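Local coordinates for protein chinitase A (Streptomyces coelicolor, PDB 3EBV) that probably hydrolyses chitin as an endochitinase, with this chain forming the glycosyl hydrolase family 18 domain of a longer protein, at residues V78-G83 and S106-Y111; V89-S94 and T130-A135; F201-A206 and N241-C246. All coordinates share one frame; numbering follows the deposited sequence.

The three contacts belong to one family 18 glycosyl hydrolase barrel. From the N terminus, strand 77-84 opens contact 1, and the end of helix 94-111 closes it. Contact 2 opens inside that loop, at residues 89-94, and closes later on helix 126-140, so the two contacts cross. They also touch, Val82 packing on Val89 in one of the two conformers of Val82. Together they join a barrel strand, the loop after it and two outer helices. Contact 3 follows in series and ties helix 199-210 to helix 237-249. It lies across the chain's centre from both others, and its nearest atoms are about 18 Å from those of contact 1.

Contact 1. Residues V78-G83 and S106-Y111; sequences VIISVG and SVMREY
Ile80 overlaps the side chains of Val107 and Met108 with two different branches. Its CB points from strand 77-84 toward the last turn of helix 94-111. One branch, CG1, meets a methyl of Val107, with Ile80 CG1 and Val107 CG1 4.2 Å apart. The terminal CD1 is turned off this line by chi2 of 65°. It is therefore the middle of the longer arm, and not its end, that faces the valine. The other branch, CG2, faces Met108, a selenomethionine here. Ile80 CG2 lies 4.4 Å from Met108 CG. With SE anti to CA (chi2 172°), the methionine chain turns aside after CG and takes the selenium away from Ile80, so the methylene CG makes the touch.

All three residues are buried and no hydrogen bond links the two segments. The packing is light, with 93 Å² buried in total. Ile80 and Met108 are also the backbone neighbours, their CA atoms 7.4 Å apart. Phe113 lies against both Ile80 and Val107, and Phe49 and Val35 also pack on Ile80. On the strand, Ser81 OG is hydrogen-bonded to Asp117 OD2 on strand 115-120. Ser81 and the glycines after it fit the SxGG motif of family 18, and Asp117 falls in the family's DxxDxDxE signature. Ile80 instead serves the layer between strand and helix. This is the strand-to-helix packing of a beta-alpha-beta unit, made of strand 77-84, helix 94-111 and strand 115-120, in the TIM barrel of family 18 chitinases.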
# COMPACT_ATOMS: atom_id res chain seq x y z
N VAL A 78 8.34 -7.33 4.90
CA VAL A 78 8.09 -6.17 5.76
C VAL A 78 8.78 -4.99 5.12
O VAL A 78 10.00 -5.05 4.90
CB VAL A 78 8.62 -6.38 7.22
CG1 VAL A 78 8.26 -5.19 8.12
CG2 VAL A 78 8.05 -7.68 7.81
N ILE A 79 8.04 -3.94 4.80
CA ILE A 79 8.60 -2.80 4.11
C ILE A 79 8.37 -1.53 4.91
O ILE A 79 7.51 -1.51 5.81
CB ILE A 79 7.99 -2.68 2.67
CG1 ILE A 79 6.47 -2.42 2.75
CG2 ILE A 79 8.32 -3.96 1.87
CD1 ILE A 79 5.79 -2.38 1.35
N ILE A 80 9.15 -0.48 4.64
CA ILE A 80 8.97 0.82 5.29
C ILE A 80 8.12 1.74 4.43
O ILE A 80 8.45 1.95 3.26
CB ILE A 80 10.36 1.46 5.69
CG1 ILE A 80 10.19 2.76 6.45
CG2 ILE A 80 11.28 1.63 4.46
CD1 ILE A 80 9.50 2.57 7.81
N SER A 81 7.06 2.32 5.01
CA SER A 81 6.23 3.27 4.26
C SER A 81 6.69 4.67 4.52
O SER A 81 6.90 5.06 5.68
CB SER A 81 4.75 3.10 4.61
OG SER A 81 3.95 3.97 3.83
N VAL A 82 6.82 5.46 3.46
CA VAL A 82 7.18 6.87 3.56
C VAL A 82 5.96 7.75 3.31
O VAL A 82 5.23 7.53 2.34
CB VAL A 82 8.28 7.23 2.53
CG1 VAL A 82 8.66 8.69 2.67
CG2 VAL A 82 9.49 6.31 2.74
N GLY A 83 5.73 8.74 4.17
CA GLY A 83 4.65 9.70 3.92
C GLY A 83 3.59 9.62 4.97
O GLY A 83 3.85 9.90 6.15
N SER A 106 19.50 3.01 3.78
CA SER A 106 20.11 2.95 5.13
C SER A 106 19.09 2.40 6.12
O SER A 106 19.42 1.55 6.96
CB SER A 106 20.56 4.35 5.55
OG SER A 106 21.16 4.28 6.85
N VAL A 107 17.84 2.85 6.03
CA VAL A 107 16.78 2.36 6.94
C VAL A 107 16.48 0.89 6.69
O VAL A 107 16.32 0.07 7.62
CB VAL A 107 15.49 3.22 6.80
CG1 VAL A 107 14.27 2.57 7.47
CG2 VAL A 107 15.74 4.61 7.36
N MSE A 108 16.41 0.53 5.41
CA MSE A 108 16.19 -0.86 5.06
C MSE A 108 17.28 -1.78 5.63
O MSE A 108 16.96 -2.80 6.24
CB MSE A 108 16.12 -1.01 3.54
CG MSE A 108 14.83 -0.45 2.93
SE MSE A 108 14.97 -0.48 0.94
CE MSE A 108 15.40 -2.35 0.65
N ARG A 109 18.53 -1.39 5.46
CA ARG A 109 19.64 -2.21 5.93
C ARG A 109 19.70 -2.27 7.46
O ARG A 109 19.99 -3.32 8.00
CB ARG A 109 20.95 -1.67 5.38
CG ARG A 109 21.08 -1.84 3.89
CD ARG A 109 21.19 -3.30 3.50
NE ARG A 109 22.51 -3.82 3.87
CZ ARG A 109 22.90 -5.08 3.72
NH1 ARG A 109 22.08 -6.00 3.21
NH2 ARG A 109 24.13 -5.43 4.09
N GLU A 110 19.40 -1.16 8.13
CA GLU A 110 19.41 -1.13 9.60
C GLU A 110 18.39 -2.06 10.22
O GLU A 110 18.69 -2.75 11.21
CB GLU A 110 19.21 0.28 10.14
CG GLU A 110 19.04 0.32 11.68
CD GLU A 110 20.31 -0.05 12.46
OE1 GLU A 110 21.40 -0.16 11.84
OE2 GLU A 110 20.19 -0.25 13.70
N TYR A 111 17.18 -2.10 9.66
CA TYR A 111 16.09 -2.88 10.29
C TYR A 111 15.78 -4.16 9.58
O TYR A 111 14.96 -4.94 10.08
CB TYR A 111 14.82 -2.02 10.44
CG TYR A 111 15.07 -0.83 11.32
CD1 TYR A 111 14.99 -0.95 12.72
CD2 TYR A 111 15.46 0.38 10.78
CE1 TYR A 111 15.26 0.12 13.53
CE2 TYR A 111 15.74 1.47 11.59
CZ TYR A 111 15.65 1.33 12.98
OH TYR A 111 15.94 2.44 13.76

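Contact 2. Residues V89-S94 and T130-A135; sequences VSVNSS and TQALRA
Val91 meets Ala132 and Ser94 meets Gln131, one pair apolar and one polar. The setting is the outer layer of the TIM barrel. Residues 89-94 form the loop after strand 77-84 and enter helix 94-111. Residues 130-135 lie on helix 126-140, the next outer helix along the chain.

In the apolar pair both CB atoms point at the opposite segment. Val91 has CG1 opposite the backbone N (chi1 179°), which aims this methyl at the alanine. Val91 CG1 and Ala132 CB meet methyl to methyl at 3.9 Å. Both residues are buried, and Phe100 of helix 94-111 packs against both of them. Ala132 also touches Ala97 of that helix.

The polar pair sits nearer the surface. Gln131 is fully extended, with a straight chain beyond CG. The nitrogen end of its amide is the nearer one to Ser94; Gln131 OE1 lies further off, 4.2 Å from Ser94 OG. The amide nitrogen is the donor and the serine oxygen the acceptor. This bond ties the start of helix 94-111 to helix 126-140.

The helix start is further defined by Ser93 at the N-cap position. Ser93 OG is hydrogen-bonded to Ser96 OG, which also accepts a hydrogen bond from the backbone N of Asn92. Across the contact, Gln131 NE2 bonds Ser94 OG at 3.0 Å. The N-H...O angle is 160°, and Ser94 OG lies only 8° out of the amide plane.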
# COMPACT_ATOMS: atom_id res chain seq x y z
N VAL A 89 7.78 14.67 3.52
CA VAL A 89 8.89 14.30 2.61
C VAL A 89 8.65 14.90 1.20
O VAL A 89 7.52 14.82 0.70
CB VAL A 89 9.02 12.75 2.51
CG1 VAL A 89 10.14 12.34 1.51
CG2 VAL A 89 9.33 12.17 3.89
N SER A 90 9.68 15.50 0.60
CA SER A 90 9.60 16.03 -0.79
C SER A 90 10.75 15.48 -1.62
O SER A 90 11.91 15.51 -1.18
CB SER A 90 9.64 17.56 -0.85
OG SER A 90 8.46 18.10 -0.25
N VAL A 91 10.43 14.98 -2.81
CA VAL A 91 11.45 14.44 -3.73
C VAL A 91 11.21 15.18 -5.06
O VAL A 91 10.37 14.78 -5.88
CB VAL A 91 11.37 12.91 -3.86
CG1 VAL A 91 12.43 12.38 -4.84
CG2 VAL A 91 11.59 12.25 -2.49
N ASN A 92 11.91 16.31 -5.22
CA ASN A 92 11.62 17.22 -6.31
C ASN A 92 12.90 17.86 -6.88
O ASN A 92 12.87 18.95 -7.44
CB ASN A 92 10.64 18.29 -5.84
CG ASN A 92 11.14 19.05 -4.63
OD1 ASN A 92 12.32 18.95 -4.25
ND2 ASN A 92 10.24 19.82 -4.00
N SER A 93 14.02 17.16 -6.74
CA SER A 93 15.31 17.64 -7.29
C SER A 93 16.22 16.43 -7.37
O SER A 93 15.93 15.37 -6.80
CB SER A 93 15.93 18.67 -6.36
OG SER A 93 16.22 18.06 -5.12
N SER A 94 17.37 16.55 -8.05
CA SER A 94 18.32 15.49 -8.06
C SER A 94 18.88 15.20 -6.65
O SER A 94 19.00 14.06 -6.25
CB SER A 94 19.46 15.84 -9.02
OG SER A 94 20.35 14.77 -9.10
N THR A 130 11.01 9.09 -10.02
CA THR A 130 11.52 8.00 -10.88
C THR A 130 13.05 7.90 -10.70
O THR A 130 13.56 6.80 -10.50
CB THR A 130 11.15 8.24 -12.38
OG1 THR A 130 9.70 8.27 -12.51
CG2 THR A 130 11.74 7.14 -13.26
N GLN A 131 13.72 9.05 -10.71
CA GLN A 131 15.17 9.03 -10.52
C GLN A 131 15.52 8.42 -9.16
O GLN A 131 16.41 7.56 -9.07
CB GLN A 131 15.68 10.45 -10.58
CG GLN A 131 17.23 10.53 -10.35
CD GLN A 131 17.76 11.95 -10.41
OE1 GLN A 131 17.18 12.85 -11.03
NE2 GLN A 131 18.92 12.16 -9.75
N ALA A 132 14.77 8.84 -8.13
CA ALA A 132 15.03 8.33 -6.76
C ALA A 132 14.85 6.82 -6.67
O ALA A 132 15.66 6.09 -6.08
CB ALA A 132 14.13 9.04 -5.75
N LEU A 133 13.77 6.33 -7.27
CA LEU A 133 13.50 4.90 -7.20
C LEU A 133 14.54 4.05 -7.98
O LEU A 133 14.86 2.93 -7.58
CB LEU A 133 12.05 4.57 -7.67
CG LEU A 133 10.98 5.07 -6.68
CD1 LEU A 133 9.59 4.85 -7.33
CD2 LEU A 133 11.06 4.39 -5.32
N ARG A 134 15.01 4.58 -9.12
CA ARG A 134 16.08 3.86 -9.84
C ARG A 134 17.38 3.84 -9.03
O ARG A 134 18.06 2.82 -9.00
CB ARG A 134 16.31 4.50 -11.22
CG ARG A 134 15.14 4.26 -12.21
CD ARG A 134 14.89 2.82 -12.45
NE ARG A 134 13.82 2.63 -13.45
CZ ARG A 134 13.35 1.44 -13.85
NH1 ARG A 134 13.80 0.30 -13.31
NH2 ARG A 134 12.38 1.39 -14.77
N ALA A 135 17.67 4.96 -8.37
CA ALA A 135 18.88 5.00 -7.50
C ALA A 135 18.76 3.97 -6.36
O ALA A 135 19.69 3.23 -6.03
CB ALA A 135 19.09 6.39 -6.96

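Contact 3. Residues F201-A206 and N241-C246; sequences FLTALA and NAALDC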
# COMPACT_ATOMS: atom_id res chain seq x y z
N PHE A 201 -17.12 1.46 -7.42
CA PHE A 201 -15.96 2.37 -7.24
C PHE A 201 -14.68 1.55 -7.31
O PHE A 201 -13.70 2.00 -7.92
CB PHE A 201 -16.08 3.00 -5.87
CG PHE A 201 -15.18 4.21 -5.62
CD1 PHE A 201 -15.44 5.45 -6.21
CD2 PHE A 201 -14.11 4.09 -4.73
CE1 PHE A 201 -14.63 6.58 -5.89
CE2 PHE A 201 -13.30 5.22 -4.42
CZ PHE A 201 -13.55 6.43 -4.97
N LEU A 202 -14.69 0.37 -6.70
CA LEU A 202 -13.49 -0.49 -6.74
C LEU A 202 -13.20 -0.96 -8.16
O LEU A 202 -12.08 -0.86 -8.66
CB LEU A 202 -13.63 -1.68 -5.79
CG LEU A 202 -13.99 -1.29 -4.33
CD1 LEU A 202 -14.06 -2.52 -3.45
CD2 LEU A 202 -12.97 -0.28 -3.76
N THR A 203 -14.22 -1.54 -8.80
CA THR A 203 -13.94 -2.16 -10.10
C THR A 203 -13.70 -1.16 -11.22
O THR A 203 -12.79 -1.37 -12.06
CB THR A 203 -15.11 -3.14 -10.50
OG1 THR A 203 -16.34 -2.39 -10.53
CG2 THR A 203 -15.24 -4.26 -9.49
N ALA A 204 -14.51 -0.10 -11.27
CA ALA A 204 -14.37 0.89 -12.32
C ALA A 204 -13.09 1.72 -12.24
O ALA A 204 -12.57 2.16 -13.28
CB ALA A 204 -15.62 1.78 -12.39
N LEU A 205 -12.62 1.99 -11.01
CA LEU A 205 -11.36 2.72 -10.87
C LEU A 205 -10.17 1.78 -11.03
O LEU A 205 -9.16 2.21 -11.62
CB LEU A 205 -11.30 3.44 -9.51
CG LEU A 205 -11.98 4.81 -9.49
CD1 LEU A 205 -13.47 4.79 -9.81
CD2 LEU A 205 -11.77 5.44 -8.10
N ALA A 206 -10.24 0.54 -10.53
CA ALA A 206 -9.16 -0.43 -10.79
C ALA A 206 -8.98 -0.64 -12.29
O ALA A 206 -7.86 -0.77 -12.79
CB ALA A 206 -9.42 -1.74 -10.09
N ASN A 241 -14.57 -8.66 -1.58
CA ASN A 241 -14.50 -10.00 -2.23
C ASN A 241 -15.30 -10.00 -3.53
O ASN A 241 -14.84 -10.60 -4.50
CB ASN A 241 -14.99 -11.08 -1.27
CG ASN A 241 -14.10 -11.19 -0.05
OD1 ASN A 241 -12.94 -10.76 -0.08
ND2 ASN A 241 -14.62 -11.81 1.03
N ALA A 242 -16.44 -9.31 -3.55
CA ALA A 242 -17.18 -9.19 -4.81
C ALA A 242 -16.38 -8.46 -5.88
O ALA A 242 -16.37 -8.87 -7.07
CB ALA A 242 -18.50 -8.52 -4.58
N ALA A 243 -15.72 -7.37 -5.51
CA ALA A 243 -14.93 -6.64 -6.49
C ALA A 243 -13.78 -7.52 -7.03
O ALA A 243 -13.44 -7.48 -8.21
CB ALA A 243 -14.36 -5.34 -5.84
N LEU A 244 -13.14 -8.25 -6.12
CA LEU A 244 -12.08 -9.18 -6.54
C LEU A 244 -12.63 -10.22 -7.53
O LEU A 244 -11.98 -10.47 -8.53
CB LEU A 244 -11.47 -9.89 -5.31
CG LEU A 244 -10.66 -8.96 -4.38
CD1 LEU A 244 -10.41 -9.79 -3.09
CD2 LEU A 244 -9.36 -8.52 -5.03
N ASP A 245 -13.80 -10.77 -7.20
CA ASP A 245 -14.47 -11.75 -8.10
C ASP A 245 -14.76 -11.09 -9.44
O ASP A 245 -14.60 -11.71 -10.50
CB ASP A 245 -15.76 -12.24 -7.49
CG ASP A 245 -15.54 -13.16 -6.30
OD1 ASP A 245 -14.37 -13.57 -6.07
OD2 ASP A 245 -16.56 -13.45 -5.66
N CYS A 246 -15.27 -9.87 -9.40
CA CYS A 246 -15.68 -9.23 -10.65
C CYS A 246 -14.50 -9.06 -11.58
O CYS A 246 -14.53 -9.40 -12.80
CB CYS A 246 -16.37 -7.91 -10.30
SG CYS A 246 -16.84 -6.90 -11.74
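Ala243 is the first residue of 241-246 to touch 201-206. The contact joins two outer helices of the TIM barrel that follow one another along the chain, with strand 219-224 between them. The axes of 201-206 and 241-246 approach to 9.3 Å, with their N-to-C directions 38° apart.

Ala243 meets two residues. Its methyl sits against Leu202, where Ala243 CB is 3.7 Å from Leu202 CD1. The leucine's CB lies at a similar distance, so the methyl packs alongside the chain and not only at its end. Ala243 CA also lies 3.8 Å from Thr203 CG2. The small side chain lets the backbones come close here, with the CA atoms of Thr203 and Ala243 5.8 Å apart. Leu221 of strand 219-224 packs on Ala243 from the barrel side.

One turn later comes Cys246, which forms a disulfide with Cys253. Its CB points toward 201-206; with SG anti to the backbone N (chi1 175°), CB and SG both lie against the threonine methyl. Thr203 OG1 makes weak hydrogen bonds to Val199 O and Asp200 O. Thr203 CG2 thus touches both Ala243 and Cys246, and lies 3.8 Å from Cys246 SG.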